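Local coordinates for periplasmic zinc-binding protein troA (Treponema pallidum, PDB 1K0F) that binds zinc with high affinity in the periplasm and delivers it to the membrane permease of the TroABC transporter for import into the cytoplasm, at residues A148-K153 and R176-E181; Q155-E160 and T270-L275; Q21-L26 and T133-A138; I12-K17 and E257-G262. All coordinates share one frame; numbering follows the deposited sequence.

Interaction 1: A148-K153 and R176-E181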
loop_
_atom_site.group_PDB
_atom_site.type_symbol
_atom_site.label_atom_id
_atom_site.label_comp_id
_atom_site.label_asym_id
_atom_site.label_seq_id
_atom_site.Cartn_x
_atom_site.Cartn_y
_atom_site.Cartn_z
ATOM N N ALA A 148 -7.424 -12.821 -7.237
ATOM C CA ALA A 148 -8.313 -13.301 -8.283
ATOM C C ALA A 148 -9.367 -12.253 -8.570
ATOM O O ALA A 148 -9.532 -11.816 -9.707
ATOM C CB ALA A 148 -8.969 -14.600 -7.851
ATOM N N TYR A 149 -10.065 -11.854 -7.513
ATOM C CA TYR A 149 -11.130 -10.864 -7.579
ATOM C C TYR A 149 -10.671 -9.589 -8.276
ATOM O O TYR A 149 -11.325 -9.116 -9.199
ATOM C CB TYR A 149 -11.610 -10.560 -6.157
ATOM C CG TYR A 149 -12.624 -9.442 -6.021
ATOM C CD1 TYR A 149 -13.995 -9.710 -6.045
ATOM C CD2 TYR A 149 -12.215 -8.123 -5.805
ATOM C CE1 TYR A 149 -14.933 -8.697 -5.848
ATOM C CE2 TYR A 149 -13.145 -7.103 -5.607
ATOM C CZ TYR A 149 -14.497 -7.398 -5.628
ATOM O OH TYR A 149 -15.416 -6.400 -5.403
ATOM N N VAL A 150 -9.539 -9.046 -7.838
ATOM C CA VAL A 150 -9.008 -7.818 -8.418
ATOM C C VAL A 150 -8.691 -7.976 -9.896
ATOM O O VAL A 150 -8.701 -7.001 -10.646
ATOM C CB VAL A 150 -7.737 -7.350 -7.682
ATOM C CG1 VAL A 150 -7.171 -6.105 -8.356
ATOM C CG2 VAL A 150 -8.065 -7.063 -6.221
ATOM N N ARG A 151 -8.383 -9.196 -10.318
ATOM C CA ARG A 151 -8.100 -9.415 -11.726
ATOM C C ARG A 151 -9.440 -9.519 -12.436
ATOM O O ARG A 151 -9.672 -8.838 -13.431
ATOM C CB ARG A 151 -7.285 -10.689 -11.946
ATOM C CG ARG A 151 -6.511 -10.662 -13.269
ATOM C CD ARG A 151 -5.472 -11.779 -13.367
ATOM N NE ARG A 151 -4.144 -11.277 -13.720
ATOM C CZ ARG A 151 -3.084 -11.360 -12.921
ATOM N NH1 ARG A 151 -3.191 -11.923 -11.722
ATOM N NH2 ARG A 151 -1.911 -10.883 -13.319
ATOM N N ARG A 152 -10.322 -10.370 -11.918
ATOM C CA ARG A 152 -11.648 -10.525 -12.497
ATOM C C ARG A 152 -12.188 -9.114 -12.662
ATOM O O ARG A 152 -12.415 -8.649 -13.777
ATOM C CB ARG A 152 -12.550 -11.323 -11.550
ATOM C CG ARG A 152 -14.044 -11.260 -11.888
ATOM C CD ARG A 152 -14.860 -12.205 -11.007
ATOM N NE ARG A 152 -14.251 -12.378 -9.689
ATOM C CZ ARG A 152 -14.672 -13.246 -8.774
ATOM N NH1 ARG A 152 -15.709 -14.036 -9.021
ATOM N NH2 ARG A 152 -14.057 -13.324 -7.604
ATOM N N LYS A 153 -12.368 -8.439 -11.531
ATOM C CA LYS A 153 -12.858 -7.066 -11.494
ATOM C C LYS A 153 -12.202 -6.198 -12.567
ATOM O O LYS A 153 -12.882 -5.603 -13.401
ATOM C CB LYS A 153 -12.596 -6.461 -10.114
ATOM C CG LYS A 153 -13.795 -6.508 -9.200
ATOM C CD LYS A 153 -14.795 -5.438 -9.585
ATOM C CE LYS A 153 -15.979 -5.423 -8.641
ATOM N NZ LYS A 153 -16.703 -4.120 -8.696
ATOM N N ARG A 176 0.833 -3.373 -13.532
ATOM C CA ARG A 176 1.502 -4.537 -14.097
ATOM C C ARG A 176 0.742 -5.835 -13.837
ATOM O O ARG A 176 0.731 -6.735 -14.675
ATOM C CB ARG A 176 2.918 -4.648 -13.527
ATOM C CG ARG A 176 3.641 -5.933 -13.891
ATOM C CD ARG A 176 5.069 -5.919 -13.383
ATOM N NE ARG A 176 5.195 -6.640 -12.122
ATOM C CZ ARG A 176 6.351 -6.983 -11.559
ATOM N NH1 ARG A 176 7.500 -6.673 -12.143
ATOM N NH2 ARG A 176 6.358 -7.648 -10.409
ATOM N N ALA A 177 0.081 -5.910 -12.685
ATOM C CA ALA A 177 -0.650 -7.111 -12.282
ATOM C C ALA A 177 -2.003 -7.311 -12.934
ATOM O O ALA A 177 -2.275 -8.371 -13.492
ATOM C CB ALA A 177 -0.818 -7.130 -10.771
ATOM N N TYR A 178 -2.842 -6.285 -12.873
ATOM C CA TYR A 178 -4.188 -6.376 -13.417
ATOM C C TYR A 178 -4.471 -5.520 -14.653
ATOM O O TYR A 178 -5.631 -5.351 -15.042
ATOM C CB TYR A 178 -5.172 -6.066 -12.289
ATOM C CG TYR A 178 -4.713 -6.667 -10.977
ATOM C CD1 TYR A 178 -4.993 -7.998 -10.663
ATOM C CD2 TYR A 178 -3.936 -5.931 -10.082
ATOM C CE1 TYR A 178 -4.506 -8.586 -9.496
ATOM C CE2 TYR A 178 -3.444 -6.512 -8.908
ATOM C CZ TYR A 178 -3.732 -7.838 -8.627
ATOM O OH TYR A 178 -3.235 -8.425 -7.489
ATOM N N GLY A 179 -3.412 -4.991 -15.266
ATOM C CA GLY A 179 -3.554 -4.185 -16.473
ATOM C C GLY A 179 -4.320 -2.878 -16.359
ATOM O O GLY A 179 -5.524 -2.818 -16.608
ATOM N N PHE A 180 -3.610 -1.819 -15.991
ATOM C CA PHE A 180 -4.214 -0.504 -15.850
ATOM C C PHE A 180 -3.181 0.541 -16.260
ATOM O O PHE A 180 -2.015 0.488 -15.846
ATOM C CB PHE A 180 -4.639 -0.251 -14.397
ATOM C CG PHE A 180 -5.995 -0.808 -14.040
ATOM C CD1 PHE A 180 -6.109 -2.010 -13.350
ATOM C CD2 PHE A 180 -7.155 -0.113 -14.360
ATOM C CE1 PHE A 180 -7.356 -2.508 -12.979
ATOM C CE2 PHE A 180 -8.409 -0.604 -13.994
ATOM C CZ PHE A 180 -8.508 -1.803 -13.302
ATOM N N GLU A 181 -3.598 1.475 -17.103
ATOM C CA GLU A 181 -2.698 2.530 -17.512
ATOM C C GLU A 181 -2.731 3.476 -16.323
ATOM O O GLU A 181 -3.669 4.251 -16.155
ATOM C CB GLU A 181 -3.217 3.226 -18.772
ATOM C CG GLU A 181 -2.472 4.500 -19.119
ATOM C CD GLU A 181 -2.085 4.567 -20.578
ATOM O OE1 GLU A 181 -1.985 3.496 -21.221
ATOM O OE2 GLU A 181 -1.881 5.694 -21.076
#
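The long helix 129-156 that spans the two lobes, the backbone helix of this class of metal-binding protein, meets the last part of the short helix that begins at 172 through Val150 and Arg151 on one side and Ala177 and Tyr178 on the other. Val150 places CG1 squarely on the tyrosine ring: the methyl carbon lies 3.5 Å from the centroid of the Tyr178 ring and only 5° off its normal, a CH-pi contact. It reaches that spot because CG1 stands anti to the backbone N (chi1 177°). The opposite face of the ring is covered near its rim by CB of Ala177, so the phenol is sandwiched between two aliphatic groups.

Helix 129-156 thereby receives a short helix of the C-terminal lobe, and the chain turns away from it at Gly179, where phi becomes positive. At the ring edge the contact passes to Arg151, whose CB lies in the ring plane, 3.8 Å from CD1 of Tyr178. The Arg151 side chain crosses the tyrosine at about a right angle and bends at chi3, bringing one face of the guanidinium over the carbonyl oxygen of Ala177; no N-H points at that oxygen, and the very short modelled approach is doubtful. The Tyr178 hydroxyl is hydrogen-bonded to Asp147 OD1, one helical turn before Arg151 on helix 129-156. Val150 also packs on Val264 and Ile268 of helix 260-273.

Interaction 2: Q155-E160 and T270-L275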
loop_
_atom_site.group_PDB
_atom_site.type_symbol
_atom_site.label_atom_id
_atom_site.label_comp_id
_atom_site.label_asym_id
_atom_site.label_seq_id
_atom_site.Cartn_x
_atom_site.Cartn_y
_atom_site.Cartn_z
ATOM N N GLN A 155 -10.812 -7.014 -15.150
ATOM C CA GLN A 155 -11.247 -7.544 -16.443
ATOM C C GLN A 155 -12.604 -6.981 -16.839
ATOM O O GLN A 155 -12.915 -6.846 -18.022
ATOM C CB GLN A 155 -11.332 -9.081 -16.397
ATOM C CG GLN A 155 -10.181 -9.819 -17.069
ATOM C CD GLN A 155 -9.526 -9.018 -18.169
ATOM O OE1 GLN A 155 -10.192 -8.566 -19.107
ATOM N NE2 GLN A 155 -8.216 -8.821 -18.060
ATOM N N SER A 156 -13.412 -6.657 -15.840
ATOM C CA SER A 156 -14.733 -6.112 -16.095
ATOM C C SER A 156 -14.624 -4.750 -16.770
ATOM O O SER A 156 -15.593 -4.250 -17.349
ATOM C CB SER A 156 -15.503 -5.981 -14.781
ATOM O OG SER A 156 -15.050 -4.865 -14.036
ATOM N N LEU A 157 -13.439 -4.153 -16.708
ATOM C CA LEU A 157 -13.230 -2.841 -17.305
ATOM C C LEU A 157 -12.510 -2.899 -18.633
ATOM O O LEU A 157 -11.340 -3.254 -18.691
ATOM C CB LEU A 157 -12.433 -1.945 -16.363
ATOM C CG LEU A 157 -12.892 -0.494 -16.396
ATOM C CD1 LEU A 157 -14.199 -0.384 -15.636
ATOM C CD2 LEU A 157 -11.826 0.408 -15.795
ATOM N N PRO A 158 -13.205 -2.548 -19.726
ATOM C CA PRO A 158 -12.578 -2.571 -21.049
ATOM C C PRO A 158 -11.172 -1.979 -20.965
ATOM O O PRO A 158 -10.952 -1.013 -20.237
ATOM C CB PRO A 158 -13.523 -1.731 -21.899
ATOM C CG PRO A 158 -14.863 -1.943 -21.262
ATOM C CD PRO A 158 -14.617 -2.124 -19.786
ATOM N N ALA A 159 -10.230 -2.566 -21.699
ATOM C CA ALA A 159 -8.832 -2.130 -21.678
ATOM C C ALA A 159 -8.618 -0.622 -21.718
ATOM O O ALA A 159 -7.773 -0.098 -20.989
ATOM C CB ALA A 159 -8.063 -2.792 -22.816
ATOM N N GLU A 160 -9.376 0.072 -22.562
ATOM C CA GLU A 160 -9.251 1.524 -22.693
ATOM C C GLU A 160 -9.611 2.271 -21.414
ATOM O O GLU A 160 -8.957 3.254 -21.058
ATOM C CB GLU A 160 -10.134 2.031 -23.835
ATOM C CG GLU A 160 -9.819 1.416 -25.182
ATOM C CD GLU A 160 -10.381 0.015 -25.324
ATOM O OE1 GLU A 160 -11.303 -0.324 -24.553
ATOM O OE2 GLU A 160 -9.901 -0.742 -26.199
ATOM N N THR A 270 -14.132 0.814 -6.082
ATOM C CA THR A 270 -14.180 2.242 -6.376
ATOM C C THR A 270 -13.695 2.615 -7.771
ATOM O O THR A 270 -14.348 3.383 -8.482
ATOM C CB THR A 270 -13.346 3.019 -5.350
ATOM O OG1 THR A 270 -13.996 2.954 -4.075
ATOM C CG2 THR A 270 -13.186 4.477 -5.773
ATOM N N ILE A 271 -12.556 2.054 -8.166
ATOM C CA ILE A 271 -11.963 2.369 -9.459
ATOM C C ILE A 271 -12.792 1.940 -10.659
ATOM O O ILE A 271 -13.297 2.790 -11.398
ATOM C CB ILE A 271 -10.548 1.773 -9.577
ATOM C CG1 ILE A 271 -9.605 2.494 -8.610
ATOM C CG2 ILE A 271 -10.022 1.920 -11.007
ATOM C CD1 ILE A 271 -8.250 1.866 -8.522
ATOM N N VAL A 272 -12.919 0.633 -10.867
ATOM C CA VAL A 272 -13.710 0.138 -11.990
ATOM C C VAL A 272 -15.092 0.800 -11.946
ATOM O O VAL A 272 -15.591 1.287 -12.964
ATOM C CB VAL A 272 -13.857 -1.415 -11.961
ATOM C CG1 VAL A 272 -12.498 -2.066 -12.100
ATOM C CG2 VAL A 272 -14.528 -1.868 -10.682
ATOM N N ALA A 273 -15.703 0.833 -10.766
ATOM C CA ALA A 273 -17.002 1.464 -10.632
ATOM C C ALA A 273 -16.887 2.840 -11.272
ATOM O O ALA A 273 -17.547 3.139 -12.271
ATOM C CB ALA A 273 -17.372 1.601 -9.167
ATOM N N ALA A 274 -16.008 3.661 -10.714
ATOM C CA ALA A 274 -15.803 5.014 -11.203
ATOM C C ALA A 274 -15.208 5.076 -12.603
ATOM O O ALA A 274 -14.895 6.160 -13.086
ATOM C CB ALA A 274 -14.912 5.778 -10.236
ATOM N N LEU A 275 -15.061 3.938 -13.271
ATOM C CA LEU A 275 -14.458 3.966 -14.598
ATOM C C LEU A 275 -15.202 3.280 -15.743
ATOM O O LEU A 275 -14.911 3.540 -16.912
ATOM C CB LEU A 275 -13.033 3.401 -14.525
ATOM C CG LEU A 275 -11.903 4.313 -14.023
ATOM C CD1 LEU A 275 -10.562 3.736 -14.457
ATOM C CD2 LEU A 275 -12.076 5.721 -14.570
#
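The carbonyl oxygen of Val272 accepts a hydrogen bond from the backbone N of Leu275 at 2.7 Å and is also touched by a methyl group, CD1 of Leu157, at 3.4 Å. This oxygen sits at the C-terminal end of helix 260-273, the last helix of the chain, where Ala274 is the first residue to leave helical geometry. Facing it is the place where the backbone helix 129-156 runs out into a loop, so the contact joins the end of the linking helix to the end of the last helix, on the side of the C-terminal lobe.

Leu157 does most of the touching, with its two methyl groups divided between two partners. CD1 lies against the helix, 3.8 Å from CB of Val272, whereas CD2 reaches past the helix end to CB of Leu275 at 3.5 Å. The two leucine side chains cross at about a right angle, and CD2 of Leu157 also comes within 3.8 Å of Leu275 CD1. Around them Leu157 packs on Phe180 and Ala276 and Leu275 on Pro212, which buries the leucines.

Ser156 contributes at the exposed border. Its OG is in the position between the backbone N and the carbonyl carbon (chi1 76°), which turns the hydroxyl back along its own helix to a hydrogen bond with Lys153 O. From there the same Ser156 OG grazes CB of Val272 at 4.2 Å.

Interaction 3: Q21-L26 and T133-A138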
loop_
_atom_site.group_PDB
_atom_site.type_symbol
_atom_site.label_atom_id
_atom_site.label_comp_id
_atom_site.label_asym_id
_atom_site.label_seq_id
_atom_site.Cartn_x
_atom_site.Cartn_y
_atom_site.Cartn_z
ATOM N N GLN A 21 -2.868 -13.070 15.609
ATOM C CA GLN A 21 -4.125 -12.895 16.306
ATOM C C GLN A 21 -3.830 -12.328 17.683
ATOM O O GLN A 21 -3.108 -11.335 17.807
ATOM C CB GLN A 21 -4.841 -14.230 16.436
ATOM C CG GLN A 21 -4.779 -15.040 15.180
ATOM C CD GLN A 21 -6.127 -15.179 14.543
ATOM O OE1 GLN A 21 -6.323 -14.828 13.378
ATOM N NE2 GLN A 21 -7.079 -15.693 15.306
ATOM N N GLY A 22 -4.371 -12.968 18.711
ATOM C CA GLY A 22 -4.172 -12.486 20.062
ATOM C C GLY A 22 -2.976 -13.093 20.741
ATOM O O GLY A 22 -2.846 -13.019 21.959
ATOM N N ASP A 23 -2.101 -13.700 19.954
ATOM C CA ASP A 23 -0.913 -14.317 20.506
ATOM C C ASP A 23 0.176 -13.286 20.629
ATOM O O ASP A 23 1.297 -13.595 21.012
ATOM C CB ASP A 23 -0.438 -15.443 19.617
ATOM C CG ASP A 23 -1.435 -16.543 19.518
ATOM O OD1 ASP A 23 -1.970 -16.952 20.568
ATOM O OD2 ASP A 23 -1.687 -16.991 18.387
ATOM N N VAL A 24 -0.133 -12.052 20.276
ATOM C CA VAL A 24 0.863 -11.006 20.402
ATOM C C VAL A 24 0.178 -9.699 20.699
ATOM O O VAL A 24 -1.033 -9.564 20.553
ATOM C CB VAL A 24 1.739 -10.832 19.102
ATOM C CG1 VAL A 24 2.250 -12.169 18.630
ATOM C CG2 VAL A 24 0.939 -10.157 17.991
ATOM N N HIS A 25 0.966 -8.747 21.161
ATOM C CA HIS A 25 0.453 -7.427 21.419
ATOM C C HIS A 25 0.936 -6.739 20.159
ATOM O O HIS A 25 2.131 -6.778 19.856
ATOM C CB HIS A 25 1.106 -6.846 22.661
ATOM C CG HIS A 25 0.472 -7.310 23.929
ATOM N ND1 HIS A 25 1.110 -8.155 24.814
ATOM C CD2 HIS A 25 -0.749 -7.062 24.461
ATOM C CE1 HIS A 25 0.305 -8.401 25.839
ATOM N NE2 HIS A 25 -0.827 -7.750 25.648
ATOM N N LEU A 26 0.019 -6.144 19.407
ATOM C CA LEU A 26 0.394 -5.498 18.162
ATOM C C LEU A 26 0.173 -4.000 18.148
ATOM O O LEU A 26 -0.834 -3.500 18.617
ATOM C CB LEU A 26 -0.371 -6.137 17.005
ATOM C CG LEU A 26 -0.604 -5.298 15.745
ATOM C CD1 LEU A 26 0.731 -4.920 15.109
ATOM C CD2 LEU A 26 -1.460 -6.095 14.767
ATOM N N THR A 133 0.788 -21.050 11.522
ATOM C CA THR A 133 0.935 -21.624 10.199
ATOM C C THR A 133 -0.413 -21.802 9.551
ATOM O O THR A 133 -0.665 -21.290 8.463
ATOM C CB THR A 133 1.622 -22.993 10.253
ATOM O OG1 THR A 133 3.029 -22.815 10.434
ATOM C CG2 THR A 133 1.384 -23.760 8.957
ATOM N N GLN A 134 -1.284 -22.542 10.212
ATOM C CA GLN A 134 -2.595 -22.767 9.646
ATOM C C GLN A 134 -3.311 -21.436 9.386
ATOM O O GLN A 134 -3.809 -21.197 8.285
ATOM C CB GLN A 134 -3.405 -23.656 10.572
ATOM C CG GLN A 134 -4.853 -23.663 10.240
ATOM C CD GLN A 134 -5.667 -23.107 11.369
ATOM O OE1 GLN A 134 -6.268 -22.045 11.254
ATOM N NE2 GLN A 134 -5.684 -23.825 12.491
ATOM N N ARG A 135 -3.351 -20.564 10.389
ATOM C CA ARG A 135 -3.990 -19.262 10.223
ATOM C C ARG A 135 -3.374 -18.638 8.984
ATOM O O ARG A 135 -4.070 -18.166 8.093
ATOM C CB ARG A 135 -3.695 -18.356 11.415
ATOM C CG ARG A 135 -4.432 -18.692 12.690
ATOM C CD ARG A 135 -4.099 -17.656 13.744
ATOM N NE ARG A 135 -4.504 -18.031 15.096
ATOM C CZ ARG A 135 -3.743 -17.846 16.171
ATOM N NH1 ARG A 135 -2.547 -17.291 16.042
ATOM N NH2 ARG A 135 -4.179 -18.196 17.375
ATOM N N TYR A 136 -2.049 -18.640 8.952
ATOM C CA TYR A 136 -1.310 -18.084 7.837
ATOM C C TYR A 136 -1.906 -18.565 6.528
ATOM O O TYR A 136 -2.384 -17.758 5.732
ATOM C CB TYR A 136 0.150 -18.502 7.934
ATOM C CG TYR A 136 0.932 -18.321 6.663
ATOM C CD1 TYR A 136 0.775 -17.175 5.880
ATOM C CD2 TYR A 136 1.846 -19.290 6.250
ATOM C CE1 TYR A 136 1.515 -16.994 4.715
ATOM C CE2 TYR A 136 2.594 -19.124 5.088
ATOM C CZ TYR A 136 2.427 -17.974 4.324
ATOM O OH TYR A 136 3.181 -17.800 3.181
ATOM N N GLN A 137 -1.882 -19.878 6.303
ATOM C CA GLN A 137 -2.433 -20.444 5.074
ATOM C C GLN A 137 -3.785 -19.828 4.797
ATOM O O GLN A 137 -4.051 -19.351 3.694
ATOM C CB GLN A 137 -2.588 -21.949 5.194
ATOM C CG GLN A 137 -1.305 -22.671 5.481
ATOM C CD GLN A 137 -1.550 -24.049 6.037
ATOM O OE1 GLN A 137 -0.612 -24.761 6.390
ATOM N NE2 GLN A 137 -2.822 -24.440 6.118
ATOM N N ALA A 138 -4.641 -19.843 5.807
ATOM C CA ALA A 138 -5.958 -19.267 5.660
ATOM C C ALA A 138 -5.748 -17.888 5.060
ATOM O O ALA A 138 -6.041 -17.670 3.885
ATOM C CB ALA A 138 -6.637 -19.165 7.008
#
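Charge pairing dominates where Arg135 of helix 129-156 meets Asp23. The guanidinium approaches end-on and gives two N-H groups to the same carboxylate oxygen. NH1 of Arg135 lies 2.5 Å from OD2 of Asp23 with an N-H...O angle of 155°, a modelled separation so short that its exact value should not be pressed, and NH2 of Arg135 reaches that OD2 at 2.9 Å with a more bent angle of 130°. The oxygen stays close to the guanidinium plane, and the two flat groups are nearly coplanar. NH1 meets OD2 nearly along the C-O bond, while NH2 comes in on the syn side, somewhat out of the carboxylate plane. The arginine spans the gap because its CG is anti to the carbonyl carbon (chi1 -74°) and the chain is then extended from CG to NE.

Gln21 and Asp23 lie at the protein surface, away from the zinc ligands, in the turn between helix 10-20 and strand 25-28 of a beta-alpha-beta crossover that starts from the neighbouring parallel strand 4-7. The turn begins at Gln21, which leaves the helix with positive phi. A further hydrogen bond, from Arg135 NH1 to the carbonyl oxygen of Ile19, ties the same guanidinium to the end of helix 10-20, where the helix dipole would probably favour a positive charge.

Packing over the flat group is left to the aliphatic part of Gln21. Its CB stands above the centre of one guanidinium face, 3.8 Å from CZ of Arg135. Its CG lies lower still over that group, at a modelled separation from Arg135 NE too short to carry weight.

Interaction 4: I12-K17 and E257-G262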
loop_
_atom_site.group_PDB
_atom_site.type_symbol
_atom_site.label_atom_id
_atom_site.label_comp_id
_atom_site.label_asym_id
_atom_site.label_seq_id
_atom_site.Cartn_x
_atom_site.Cartn_y
_atom_site.Cartn_z
ATOM N N ILE A 12 0.940 -4.527 6.918
ATOM C CA ILE A 12 1.696 -5.550 7.639
ATOM C C ILE A 12 0.904 -5.935 8.881
ATOM O O ILE A 12 0.716 -7.117 9.176
ATOM C CB ILE A 12 3.085 -5.016 8.075
ATOM C CG1 ILE A 12 3.905 -4.643 6.835
ATOM C CG2 ILE A 12 3.785 -6.043 8.948
ATOM C CD1 ILE A 12 5.365 -4.468 7.099
ATOM N N ALA A 13 0.439 -4.913 9.598
ATOM C CA ALA A 13 -0.338 -5.095 10.818
ATOM C C ALA A 13 -1.496 -6.033 10.534
ATOM O O ALA A 13 -1.868 -6.854 11.379
ATOM C CB ALA A 13 -0.865 -3.750 11.318
ATOM N N ASP A 14 -2.072 -5.917 9.342
ATOM C CA ASP A 14 -3.178 -6.778 9.002
ATOM C C ASP A 14 -2.696 -8.211 8.925
ATOM O O ASP A 14 -3.312 -9.111 9.489
ATOM C CB ASP A 14 -3.802 -6.389 7.678
ATOM C CG ASP A 14 -5.048 -7.182 7.388
ATOM O OD1 ASP A 14 -6.074 -6.937 8.063
ATOM O OD2 ASP A 14 -5.003 -8.065 6.504
ATOM N N ALA A 15 -1.586 -8.419 8.232
ATOM C CA ALA A 15 -1.046 -9.759 8.102
ATOM C C ALA A 15 -0.739 -10.323 9.483
ATOM O O ALA A 15 -0.937 -11.507 9.740
ATOM C CB ALA A 15 0.194 -9.725 7.260
ATOM N N VAL A 16 -0.263 -9.468 10.378
ATOM C CA VAL A 16 0.059 -9.890 11.731
ATOM C C VAL A 16 -1.226 -10.337 12.434
ATOM O O VAL A 16 -1.324 -11.465 12.899
ATOM C CB VAL A 16 0.714 -8.731 12.524
ATOM C CG1 VAL A 16 0.708 -9.033 14.013
ATOM C CG2 VAL A 16 2.135 -8.515 12.045
ATOM N N LYS A 17 -2.204 -9.436 12.494
ATOM C CA LYS A 17 -3.491 -9.703 13.126
ATOM C C LYS A 17 -4.069 -11.067 12.755
ATOM O O LYS A 17 -4.439 -11.866 13.617
ATOM C CB LYS A 17 -4.492 -8.616 12.730
ATOM C CG LYS A 17 -4.170 -7.254 13.307
ATOM C CD LYS A 17 -5.411 -6.423 13.497
ATOM C CE LYS A 17 -5.456 -5.286 12.493
ATOM N NZ LYS A 17 -5.427 -3.963 13.171
ATOM N N GLU A 257 -12.358 -1.769 5.250
ATOM C CA GLU A 257 -11.340 -1.035 4.508
ATOM C C GLU A 257 -10.063 -1.019 5.334
ATOM O O GLU A 257 -8.965 -0.842 4.815
ATOM C CB GLU A 257 -11.826 0.388 4.243
ATOM C CG GLU A 257 -12.438 0.588 2.846
ATOM C CD GLU A 257 -13.892 0.147 2.742
ATOM O OE1 GLU A 257 -14.527 -0.099 3.794
ATOM O OE2 GLU A 257 -14.398 0.054 1.599
ATOM N N GLY A 258 -10.237 -1.230 6.632
ATOM C CA GLY A 258 -9.120 -1.241 7.558
ATOM C C GLY A 258 -8.370 -2.558 7.589
ATOM O O GLY A 258 -7.696 -2.903 8.568
ATOM N N THR A 259 -8.503 -3.311 6.509
ATOM C CA THR A 259 -7.818 -4.582 6.387
ATOM C C THR A 259 -7.289 -4.584 4.975
ATOM O O THR A 259 -7.829 -3.900 4.109
ATOM C CB THR A 259 -8.776 -5.784 6.607
ATOM O OG1 THR A 259 -9.657 -5.916 5.487
ATOM C CG2 THR A 259 -9.591 -5.597 7.865
ATOM N N TYR A 260 -6.212 -5.322 4.752
ATOM C CA TYR A 260 -5.623 -5.411 3.430
ATOM C C TYR A 260 -6.733 -5.749 2.456
ATOM O O TYR A 260 -7.111 -4.937 1.613
ATOM C CB TYR A 260 -4.580 -6.513 3.411
ATOM C CG TYR A 260 -3.950 -6.707 2.065
ATOM C CD1 TYR A 260 -3.229 -5.677 1.463
ATOM C CD2 TYR A 260 -4.069 -7.920 1.390
ATOM C CE1 TYR A 260 -2.640 -5.850 0.221
ATOM C CE2 TYR A 260 -3.484 -8.103 0.151
ATOM C CZ TYR A 260 -2.772 -7.066 -0.429
ATOM O OH TYR A 260 -2.198 -7.233 -1.667
ATOM N N VAL A 261 -7.262 -6.959 2.606
ATOM C CA VAL A 261 -8.344 -7.469 1.783
ATOM C C VAL A 261 -9.370 -6.403 1.434
ATOM O O VAL A 261 -9.581 -6.103 0.259
ATOM C CB VAL A 261 -9.061 -8.638 2.503
ATOM C CG1 VAL A 261 -10.503 -8.787 1.999
ATOM C CG2 VAL A 261 -8.275 -9.922 2.290
ATOM N N GLY A 262 -10.010 -5.837 2.451
ATOM C CA GLY A 262 -11.021 -4.824 2.206
ATOM C C GLY A 262 -10.467 -3.546 1.617
ATOM O O GLY A 262 -11.087 -2.931 0.748
#
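Asp14, midway along helix 10-20, comes with its CA 5.8 Å from that of Thr259, the residue at the N-cap position of helix 260-273. One wall of the contact is thus the flank of a regular helix, the other an extended residue (psi 154° at Thr259) followed by the first turn of the last helix. Helix 10-20 belongs to the N-terminal lobe, with strands 4-7 and 25-28 at its ends, so the contact brings that lobe against the start of the C-terminal helix.

The Asp14 carboxylate is the group that touches both Thr259 and Tyr260. With CG anti to the backbone N (chi1 -174°), it projects across to the helix start, where its two oxygens have different neighbours. OD1 of Asp14 lies 3.3 Å from CB of Thr259; OD2 of Asp14 lies beside the first turn, 3.5 Å from CB of Tyr260. The negative group so close to a helix N-terminus is probably favoured by the helix dipole. Its OD2 is hydrogen-bonded to the Tyr139 hydroxyl on helix 129-156. OG1 of Thr259 is hydrogen-bonded to Ser256 O, leaving the CG2 methyl nearer the aspartate, 3.8 Å from OD1 of Asp14. The Tyr260 side chain crosses that of Asp14 at about a right angle, with the ring plane 41° from the carboxylate, and the ring then leads away from Asp14 to a hydrogen bond between Tyr260 OH and Trp104 O.

In the fold
The backbone helix 129-156 carries one side of interactions 1, 2 and 3, and helix 260-273 serves interactions 2 and 4. Interactions 1 and 2, with centres 10 Å apart on the side of the C-terminal lobe, touch through Phe180, which packs on Leu157, Ile271 and Val272. Interactions 3 and 4, 12 Å apart, meet where Leu26 of strand 25-28 packs on helix 10-20. The two pairs are well separated: interactions 2 and 3 lie 34 Å apart between centres. Along the chain, interaction 3 closes before interactions 1 and 2 open, while the segments of interaction 4 enclose interactions 1 and 3. Both lobes thus contact one long helix, consistent with a stiff linker between them, as expected for this family.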